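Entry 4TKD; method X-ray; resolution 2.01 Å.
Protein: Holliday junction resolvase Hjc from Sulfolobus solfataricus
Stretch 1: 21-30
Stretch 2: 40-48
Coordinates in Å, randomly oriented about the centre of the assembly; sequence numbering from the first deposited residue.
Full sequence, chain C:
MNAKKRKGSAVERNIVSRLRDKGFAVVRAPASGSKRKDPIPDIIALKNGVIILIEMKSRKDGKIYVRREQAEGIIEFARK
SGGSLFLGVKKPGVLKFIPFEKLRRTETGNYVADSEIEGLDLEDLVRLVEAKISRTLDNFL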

ATOM      1  N   ASP C  21     -22.204 -11.671   2.031  1.00 43.77           N
ATOM      2  CA  ASP C  21     -22.413 -12.314   3.343  1.00 44.56           C
ATOM      3  C   ASP C  21     -21.524 -11.673   4.413  1.00 49.51           C
ATOM      4  O   ASP C  21     -21.890 -11.665   5.583  1.00 49.45           O
ATOM      5  CB  ASP C  21     -22.119 -13.826   3.284  1.00 46.44           C
ATOM      6  CG  ASP C  21     -23.081 -14.683   2.472  1.00 62.34           C
ATOM      7  OD1 ASP C  21     -24.195 -14.197   2.154  1.00 64.20           O
ATOM      8  OD2 ASP C  21     -22.727 -15.851   2.166  1.00 67.09           O
ATOM      9  N   LYS C  22     -20.366 -11.126   4.006  1.00 46.34           N
ATOM     10  CA  LYS C  22     -19.420 -10.475   4.916  1.00 45.98           C
ATOM     11  C   LYS C  22     -19.707  -8.975   5.139  1.00 47.53           C
ATOM     12  O   LYS C  22     -18.908  -8.297   5.775  1.00 45.58           O
ATOM     13  CB  LYS C  22     -17.957 -10.702   4.473  1.00 49.69           C
ATOM     14  CG  LYS C  22     -17.532 -12.161   4.296  1.00 77.42           C
ATOM     15  CD  LYS C  22     -17.237 -12.889   5.567  1.00 94.09           C
ATOM     16  CE  LYS C  22     -16.494 -14.167   5.237  1.00105.94           C
ATOM     17  NZ  LYS C  22     -16.777 -15.237   6.234  1.00113.22           N
ATOM     18  N   GLY C  23     -20.846  -8.475   4.642  1.00 45.02           N
ATOM     19  CA  GLY C  23     -21.246  -7.080   4.821  1.00 44.46           C
ATOM     20  C   GLY C  23     -20.724  -6.080   3.801  1.00 47.98           C
ATOM     21  O   GLY C  23     -20.736  -4.874   4.065  1.00 48.69           O
ATOM     22  N   PHE C  24     -20.288  -6.556   2.621  1.00 41.97           N
ATOM     23  CA  PHE C  24     -19.794  -5.684   1.555  1.00 40.01           C
ATOM     24  C   PHE C  24     -20.906  -5.285   0.603  1.00 41.71           C
ATOM     25  O   PHE C  24     -21.774  -6.106   0.299  1.00 40.74           O
ATOM     26  CB  PHE C  24     -18.680  -6.387   0.732  1.00 40.48           C
ATOM     27  CG  PHE C  24     -17.313  -6.469   1.372  1.00 40.93           C
ATOM     28  CD1 PHE C  24     -17.037  -7.417   2.344  1.00 43.26           C
ATOM     29  CD2 PHE C  24     -16.293  -5.616   0.982  1.00 42.32           C
ATOM     30  CE1 PHE C  24     -15.772  -7.499   2.928  1.00 43.24           C
ATOM     31  CE2 PHE C  24     -15.035  -5.676   1.590  1.00 44.54           C
ATOM     32  CZ  PHE C  24     -14.783  -6.618   2.562  1.00 42.80           C
ATOM     33  N   ALA C  25     -20.826  -4.037   0.083  1.00 37.28           N
ATOM     34  CA  ALA C  25     -21.670  -3.490  -0.985  1.00 37.11           C
ATOM     35  C   ALA C  25     -20.870  -3.891  -2.224  1.00 41.86           C
ATOM     36  O   ALA C  25     -19.693  -3.524  -2.351  1.00 42.39           O
ATOM     37  CB  ALA C  25     -21.766  -1.968  -0.889  1.00 37.64           C
ATOM     38  N   VAL C  26     -21.447  -4.772  -3.046  1.00 37.74           N
ATOM     39  CA  VAL C  26     -20.741  -5.358  -4.182  1.00 38.81           C
ATOM     40  C   VAL C  26     -21.427  -5.046  -5.498  1.00 44.11           C
ATOM     41  O   VAL C  26     -22.650  -5.166  -5.619  1.00 43.48           O
ATOM     42  CB  VAL C  26     -20.501  -6.893  -4.017  1.00 43.07           C
ATOM     43  CG1 VAL C  26     -19.556  -7.427  -5.084  1.00 43.67           C
ATOM     44  CG2 VAL C  26     -19.978  -7.243  -2.628  1.00 42.70           C
ATOM     45  N   VAL C  27     -20.607  -4.690  -6.496  1.00 40.45           N
ATOM     46  CA  VAL C  27     -21.050  -4.381  -7.840  1.00 40.86           C
ATOM     47  C   VAL C  27     -20.169  -5.117  -8.856  1.00 42.49           C
ATOM     48  O   VAL C  27     -18.972  -5.287  -8.634  1.00 41.04           O
ATOM     49  CB  VAL C  27     -21.144  -2.835  -8.080  1.00 45.59           C
ATOM     50  CG1 VAL C  27     -19.780  -2.173  -8.145  1.00 44.69           C
ATOM     51  CG2 VAL C  27     -21.941  -2.505  -9.321  1.00 46.29           C
ATOM     52  N   ARG C  28     -20.772  -5.533  -9.972  1.00 38.90           N
ATOM     53  CA  ARG C  28     -20.079  -6.173 -11.077  1.00 38.38           C
ATOM     54  C   ARG C  28     -19.746  -5.101 -12.125  1.00 43.99           C
ATOM     55  O   ARG C  28     -20.333  -4.014 -12.123  1.00 44.87           O
ATOM     56  CB  ARG C  28     -20.959  -7.261 -11.689  1.00 38.27           C
ATOM     57  CG  ARG C  28     -20.998  -8.549 -10.868  1.00 48.62           C
ATOM     58  CD  ARG C  28     -22.148  -9.438 -11.315  1.00 63.57           C
ATOM     59  NE  ARG C  28     -21.684 -10.696 -11.908  1.00 74.56           N
ATOM     60  CZ  ARG C  28     -22.067 -11.907 -11.509  1.00 79.90           C
ATOM     61  NH1 ARG C  28     -22.932 -12.043 -10.509  1.00 53.20           N
ATOM     62  NH2 ARG C  28     -21.594 -12.990 -12.111  1.00 69.20           N
ATOM     63  N   ALA C  29     -18.814  -5.381 -13.016  1.00 39.58           N
ATOM     64  CA  ALA C  29     -18.537  -4.379 -14.033  1.00 39.98           C
ATOM     65  C   ALA C  29     -19.552  -4.554 -15.177  1.00 46.14           C
ATOM     66  O   ALA C  29     -19.902  -5.691 -15.502  1.00 43.73           O
ATOM     67  CB  ALA C  29     -17.126  -4.529 -14.551  1.00 40.23           C
ATOM     68  N   PRO C  30     -20.053  -3.457 -15.791  1.00 45.87           N
ATOM     69  CA  PRO C  30     -21.028  -3.633 -16.884  1.00 46.37           C
ATOM     70  C   PRO C  30     -20.426  -4.207 -18.167  1.00 54.37           C
ATOM     71  O   PRO C  30     -19.242  -4.004 -18.450  1.00 53.62           O
ATOM     72  CB  PRO C  30     -21.605  -2.225 -17.094  1.00 47.67           C
ATOM     73  CG  PRO C  30     -20.615  -1.290 -16.516  1.00 51.86           C
ATOM     74  CD  PRO C  30     -19.792  -2.025 -15.500  1.00 47.42           C
ATOM     75  N   ILE C  40     -12.611  -1.585 -16.277  1.00 34.92           N
ATOM     76  CA  ILE C  40     -13.142  -1.532 -14.923  1.00 31.75           C
ATOM     77  C   ILE C  40     -12.977  -2.917 -14.335  1.00 32.00           C
ATOM     78  O   ILE C  40     -13.340  -3.899 -14.995  1.00 30.81           O
ATOM     79  CB  ILE C  40     -14.643  -1.078 -14.969  1.00 34.16           C
ATOM     80  CG1 ILE C  40     -14.770   0.410 -15.447  1.00 35.39           C
ATOM     81  CG2 ILE C  40     -15.366  -1.274 -13.622  1.00 30.67           C
ATOM     82  CD1 ILE C  40     -16.157   0.800 -15.890  1.00 46.02           C
ATOM     83  N   PRO C  41     -12.456  -3.052 -13.098  1.00 28.93           N
ATOM     84  CA  PRO C  41     -12.395  -4.401 -12.475  1.00 28.56           C
ATOM     85  C   PRO C  41     -13.761  -5.117 -12.453  1.00 31.68           C
ATOM     86  O   PRO C  41     -14.800  -4.464 -12.288  1.00 28.72           O
ATOM     87  CB  PRO C  41     -11.879  -4.109 -11.061  1.00 29.95           C
ATOM     88  CG  PRO C  41     -11.181  -2.777 -11.183  1.00 32.83           C
ATOM     89  CD  PRO C  41     -11.992  -2.007 -12.162  1.00 28.72           C
ATOM     90  N   ASP C  42     -13.760  -6.453 -12.671  1.00 29.41           N
ATOM     91  CA  ASP C  42     -14.951  -7.323 -12.716  1.00 29.50           C
ATOM     92  C   ASP C  42     -15.814  -7.207 -11.504  1.00 35.30           C
ATOM     93  O   ASP C  42     -17.037  -7.220 -11.633  1.00 35.55           O
ATOM     94  CB  ASP C  42     -14.574  -8.805 -12.941  1.00 31.31           C
ATOM     95  CG  ASP C  42     -13.947  -9.043 -14.297  1.00 42.30           C
ATOM     96  OD1 ASP C  42     -14.495  -8.541 -15.302  1.00 45.68           O
ATOM     97  OD2 ASP C  42     -12.911  -9.729 -14.356  1.00 40.62           O
ATOM     98  N   ILE C  43     -15.187  -7.101 -10.326  1.00 31.67           N
ATOM     99  CA  ILE C  43     -15.892  -7.004  -9.060  1.00 30.83           C
ATOM    100  C   ILE C  43     -15.314  -5.863  -8.262  1.00 34.50           C
ATOM    101  O   ILE C  43     -14.085  -5.769  -8.091  1.00 34.04           O
ATOM    102  CB  ILE C  43     -15.809  -8.330  -8.256  1.00 34.39           C
ATOM    103  CG1 ILE C  43     -16.394  -9.540  -9.031  1.00 34.48           C
ATOM    104  CG2 ILE C  43     -16.470  -8.183  -6.869  1.00 35.71           C
ATOM    105  CD1 ILE C  43     -15.982 -10.935  -8.457  1.00 36.59           C
ATOM    106  N   ILE C  44     -16.211  -5.006  -7.763  1.00 29.27           N
ATOM    107  CA  ILE C  44     -15.857  -3.911  -6.890  1.00 29.24           C
ATOM    108  C   ILE C  44     -16.634  -4.164  -5.616  1.00 33.33           C
ATOM    109  O   ILE C  44     -17.859  -4.240  -5.649  1.00 33.31           O
ATOM    110  CB  ILE C  44     -16.146  -2.516  -7.504  1.00 31.16           C
ATOM    111  CG1 ILE C  44     -15.263  -2.278  -8.724  1.00 31.02           C
ATOM    112  CG2 ILE C  44     -15.933  -1.399  -6.470  1.00 29.47           C
ATOM    113  CD1 ILE C  44     -15.820  -1.249  -9.682  1.00 34.68           C
ATOM    114  N   ALA C  45     -15.921  -4.353  -4.511  1.00 29.58           N
ATOM    115  CA  ALA C  45     -16.549  -4.606  -3.223  1.00 28.89           C
ATOM    116  C   ALA C  45     -16.146  -3.516  -2.253  1.00 31.81           C
ATOM    117  O   ALA C  45     -14.972  -3.174  -2.148  1.00 30.35           O
ATOM    118  CB  ALA C  45     -16.154  -5.974  -2.697  1.00 29.56           C
ATOM    119  N   LEU C  46     -17.133  -2.936  -1.590  1.00 30.23           N
ATOM    120  CA  LEU C  46     -16.910  -1.819  -0.684  1.00 31.43           C
ATOM    121  C   LEU C  46     -17.501  -2.089   0.690  1.00 36.62           C
ATOM    122  O   LEU C  46     -18.628  -2.581   0.793  1.00 35.36           O
ATOM    123  CB  LEU C  46     -17.538  -0.530  -1.251  1.00 31.38           C
ATOM    124  CG  LEU C  46     -17.380  -0.239  -2.742  1.00 34.89           C
ATOM    125  CD1 LEU C  46     -18.408   0.834  -3.203  1.00 33.63           C
ATOM    126  CD2 LEU C  46     -15.907   0.124  -3.093  1.00 32.65           C
ATOM    127  N   LYS C  47     -16.755  -1.742   1.738  1.00 34.54           N
ATOM    128  CA  LYS C  47     -17.218  -1.895   3.112  1.00 35.35           C
ATOM    129  C   LYS C  47     -16.593  -0.820   3.961  1.00 40.07           C
ATOM    130  O   LYS C  47     -15.388  -0.837   4.171  1.00 38.93           O
ATOM    131  CB  LYS C  47     -16.902  -3.297   3.672  1.00 38.38           C
ATOM    132  CG  LYS C  47     -17.626  -3.587   4.976  1.00 50.66           C
ATOM    133  CD  LYS C  47     -17.259  -4.938   5.555  1.00 63.67           C
ATOM    134  CE  LYS C  47     -17.929  -5.125   6.892  1.00 75.26           C
ATOM    135  NZ  LYS C  47     -17.749  -6.499   7.418  1.00 83.24           N
ATOM    136  N   ASN C  48     -17.423   0.118   4.425  1.00 38.77           N
ATOM    137  CA  ASN C  48     -17.039   1.228   5.280  1.00 39.41           C
ATOM    138  C   ASN C  48     -15.657   1.806   4.973  1.00 42.49           C
ATOM    139  O   ASN C  48     -14.732   1.748   5.801  1.00 43.62           O
ATOM    140  CB  ASN C  48     -17.219   0.860   6.751  1.00 44.32           C
ATOM    141  CG  ASN C  48     -17.361   2.067   7.644  1.00 73.21           C
ATOM    142  OD1 ASN C  48     -17.966   3.093   7.273  1.00 63.09           O
ATOM    143  ND2 ASN C  48     -16.799   1.964   8.845  1.00 66.42           N
TER

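The strongest polar contacts run along the backbone, where strand 25-28 and strand 43-47 lie antiparallel, their N-to-C directions 166° apart. Ala25 and Leu46 form a hydrogen-bonded pair: Ala25 N donates to Leu46 O at 2.7 Å, and Leu46 N returns a bond to Ala25 O, also 2.7 Å. Two residues along, Val27 N to Ile44 O and Ile44 N to Val27 O, each 2.9 Å, repeat the pattern with nearly straight N-H...O angles. Beyond the strand, Ala29 N still reaches Asp42 O at 2.9 Å, but its angle of 136° shows the ladder losing its ideal geometry. Between these pairs the acceptors also receive CA-H...O contacts, such as Val26 CA to Ile44 O at 3.4 Å, so each carbonyl is approached by a CA as well as an amide.

At the other end a side chain supplies the bond. Lys47, with all four chi angles t, extends its chain so that NZ donates to Lys22 O at 2.7 Å. Lys22 has just left helical geometry, and the long, flexible lysine suits the task of reaching its carbonyl. Next to it, Gly23 has phi/psi of 87/19, where a CB would be jammed against the preceding carbonyl oxygen and would also lie only 3.3 Å from Lys47 NZ; glycine meets both constraints.

The aliphatic part of Lys47 does a second job. Its CB sits over one face of the Phe24 ring, 3.8 Å from the centroid and 19° off the normal, a CH-pi contact in which an aliphatic methylene lies against the pi cloud. Phe24 CD2 also packs against Ala45 CB at 3.7 Å, so the ring joins the apolar contacts of its neighbours.

Because side chains alternate along a strand, the sheet has two distinct faces. On one, Val26 lies across from Ala45 in a non-hydrogen-bonded pair whose CA atoms are 4.4 Å apart. Val26 CG2 meets Ala45 CB at 4.0 Å, while Val26 CG1 reaches diagonally to Ile43 CG2 at 3.6 Å; the branched valine thus touches two neighbours. Arg28 shares this face but remains partly exposed, as befits a charged side chain. On the other face, Val27 CG1 packs against Ile44 CB at 3.7 Å, and the beta-branched shapes of both residues suit an extended backbone. Ala25 and Leu46 meet more loosely, CB to CB at 4.5 Å. Past the strands, the small Ala29 points toward stretch 2, its CB 3.8 Å from Ile40 CG2 and 3.2 Å from Pro41 O.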